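Local coordinates for protein aldehyde dehydrogenase (Staphylococcus aureus, PDB 6K10) that oxidises the aldehyde 4,4'-diaponeurosporen-4-al to 4,4'-diaponeurosporenoic acid, a step in the biosynthesis of the carotenoid staphyloxanthin, with NAD+ as the likely electron acceptor, at residues 20-25 against 109-114. The protein carries 1 engineered substitution. Numbering follows the deposited sequence.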
loop_
_atom_site.group_PDB
_atom_site.type_symbol
_atom_site.label_atom_id
_atom_site.label_comp_id
_atom_site.label_asym_id
_atom_site.label_seq_id
_atom_site.Cartn_x
_atom_site.Cartn_y
_atom_site.Cartn_z
ATOM N N ALA A 20 4.384 -5.680 24.019
ATOM C CA ALA A 20 5.448 -6.298 24.801
ATOM C C ALA A 20 5.743 -7.709 24.313
ATOM O O ALA A 20 6.910 -8.108 24.219
ATOM C CB ALA A 20 5.075 -6.304 26.284
ATOM N N PHE A 21 4.702 -8.479 23.983
ATOM C CA PHE A 21 4.936 -9.829 23.480
ATOM C C PHE A 21 5.630 -9.805 22.125
ATOM O O PHE A 21 6.504 -10.639 21.859
ATOM C CB PHE A 21 3.632 -10.618 23.386
ATOM C CG PHE A 21 3.832 -12.041 22.939
ATOM C CD1 PHE A 21 4.459 -12.958 23.766
ATOM C CD2 PHE A 21 3.423 -12.451 21.682
ATOM C CE1 PHE A 21 4.658 -14.264 23.355
ATOM C CE2 PHE A 21 3.619 -13.756 21.265
ATOM C CZ PHE A 21 4.237 -14.663 22.103
ATOM N N PHE A 22 5.249 -8.871 21.246
ATOM C CA PHE A 22 5.958 -8.754 19.976
ATOM C C PHE A 22 7.431 -8.446 20.201
ATOM O O PHE A 22 8.297 -8.959 19.484
ATOM C CB PHE A 22 5.339 -7.675 19.090
ATOM C CG PHE A 22 6.048 -7.519 17.773
ATOM C CD1 PHE A 22 5.841 -8.429 16.750
ATOM C CD2 PHE A 22 6.965 -6.496 17.579
ATOM C CE1 PHE A 22 6.511 -8.304 15.545
ATOM C CE2 PHE A 22 7.637 -6.366 16.378
ATOM C CZ PHE A 22 7.410 -7.272 15.360
ATOM N N ASN A 23 7.733 -7.612 21.198
ATOM C CA ASN A 23 9.111 -7.225 21.467
ATOM C C ASN A 23 9.978 -8.388 21.935
ATOM O O ASN A 23 11.205 -8.249 21.945
ATOM C CB ASN A 23 9.141 -6.097 22.500
ATOM C CG ASN A 23 8.662 -4.775 21.929
ATOM O OD1 ASN A 23 8.682 -4.569 20.715
ATOM N ND2 ASN A 23 8.232 -3.872 22.802
ATOM N N THR A 24 9.384 -9.523 22.312
ATOM C CA THR A 24 10.170 -10.696 22.682
ATOM C C THR A 24 10.765 -11.416 21.477
ATOM O O THR A 24 11.586 -12.321 21.668
ATOM C CB THR A 24 9.321 -11.689 23.485
ATOM O OG1 THR A 24 8.329 -12.280 22.636
ATOM C CG2 THR A 24 8.637 -10.993 24.652
ATOM N N GLN A 25 10.372 -11.039 20.258
ATOM C CA GLN A 25 10.826 -11.586 18.977
ATOM C C GLN A 25 10.276 -12.977 18.691
ATOM O O GLN A 25 10.642 -13.572 17.670
ATOM C CB GLN A 25 12.359 -11.637 18.862
ATOM C CG GLN A 25 13.065 -10.348 19.257
ATOM C CD GLN A 25 12.758 -9.206 18.312
ATOM O OE1 GLN A 25 13.036 -9.286 17.116
ATOM N NE2 GLN A 25 12.178 -8.136 18.846
ATOM N N LYS A 109 11.386 -10.245 4.402
ATOM C CA LYS A 109 9.974 -10.086 4.724
ATOM C C LYS A 109 9.824 -10.093 6.241
ATOM O O LYS A 109 10.183 -11.077 6.895
ATOM C CB LYS A 109 9.128 -11.193 4.094
ATOM C CG LYS A 109 8.693 -10.918 2.663
ATOM C CD LYS A 109 9.544 -11.685 1.668
ATOM N N GLU A 110 9.300 -9.004 6.797
ATOM C CA GLU A 110 9.226 -8.876 8.244
ATOM C C GLU A 110 7.891 -8.266 8.651
ATOM O O GLU A 110 7.264 -7.551 7.862
ATOM C CB GLU A 110 10.380 -8.022 8.795
ATOM C CG GLU A 110 10.323 -6.548 8.429
ATOM C CD GLU A 110 11.490 -5.767 9.006
ATOM O OE1 GLU A 110 12.404 -6.396 9.575
ATOM O OE2 GLU A 110 11.493 -4.525 8.888
ATOM N N PRO A 111 7.435 -8.548 9.869
ATOM C CA PRO A 111 6.144 -8.014 10.318
ATOM C C PRO A 111 6.214 -6.538 10.671
ATOM O O PRO A 111 7.280 -5.961 10.892
ATOM C CB PRO A 111 5.827 -8.852 11.561
ATOM C CG PRO A 111 7.149 -9.373 12.019
ATOM C CD PRO A 111 7.950 -9.585 10.777
ATOM N N TYR A 112 5.027 -5.932 10.734
ATOM C CA TYR A 112 4.897 -4.564 11.222
ATOM C C TYR A 112 4.990 -4.503 12.740
ATOM O O TYR A 112 5.558 -3.556 13.293
ATOM C CB TYR A 112 3.568 -3.969 10.760
ATOM C CG TYR A 112 3.551 -3.521 9.322
ATOM C CD1 TYR A 112 4.171 -2.340 8.938
ATOM C CD2 TYR A 112 2.910 -4.273 8.348
ATOM C CE1 TYR A 112 4.155 -1.921 7.624
ATOM C CE2 TYR A 112 2.889 -3.864 7.030
ATOM C CZ TYR A 112 3.513 -2.687 6.674
ATOM O OH TYR A 112 3.496 -2.269 5.365
ATOM N N GLY A 113 4.430 -5.497 13.424
ATOM C CA GLY A 113 4.406 -5.501 14.873
ATOM C C GLY A 113 3.062 -5.917 15.433
ATOM O O GLY A 113 2.681 -7.088 15.350
ATOM N N THR A 114 2.332 -4.959 15.999
ATOM C CA THR A 114 1.022 -5.193 16.595
ATOM C C THR A 114 -0.029 -4.518 15.722
ATOM O O THR A 114 0.033 -3.304 15.501
ATOM C CB THR A 114 0.978 -4.653 18.024
ATOM O OG1 THR A 114 1.948 -5.342 18.823
ATOM C CG2 THR A 114 -0.406 -4.845 18.628
#
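Phe-22, near the C-terminal end of helix 10-23, comes with its CA to 6.2 Å from that of Gly-113, at the irregular point of strand 104-118 where Gly-113 takes up a positive phi of 136°. With CG anti to the backbone N (chi1 180°), the Phe-22 side chain swings out from the helix so that one face of its ring is placed over Gly-113 CA. The glycine, which has no side chain, lets the ring come down onto this CA, 3.5 Å from the centroid and 9° off the normal, a CH-pi contact. Pro-111 meets the ring at its edge, its CG in the ring plane and 3.7 Å from Phe-22 CE1. At the other end of the phenylalanine, Thr-114 OG1 lies 4.1 Å from CB; this hydroxyl is hydrogen-bonded to Thr-141 OG1. Thr-141, on the parallel strand 141-145, also packs against Phe-22 with its side chain. The contact thus packs the N-terminal helix on the sheet that contains both strands, away from the predicted active-site residues. No hydrogen bond joins segments 20-25 and 109-114, and the four touching residues are buried. Between these two segments the cohesion is therefore apolar and CH-pi, while Gly-113 N and Thr-114 N bond elsewhere, to Asn-140 OD1 and Asp-189 OD2.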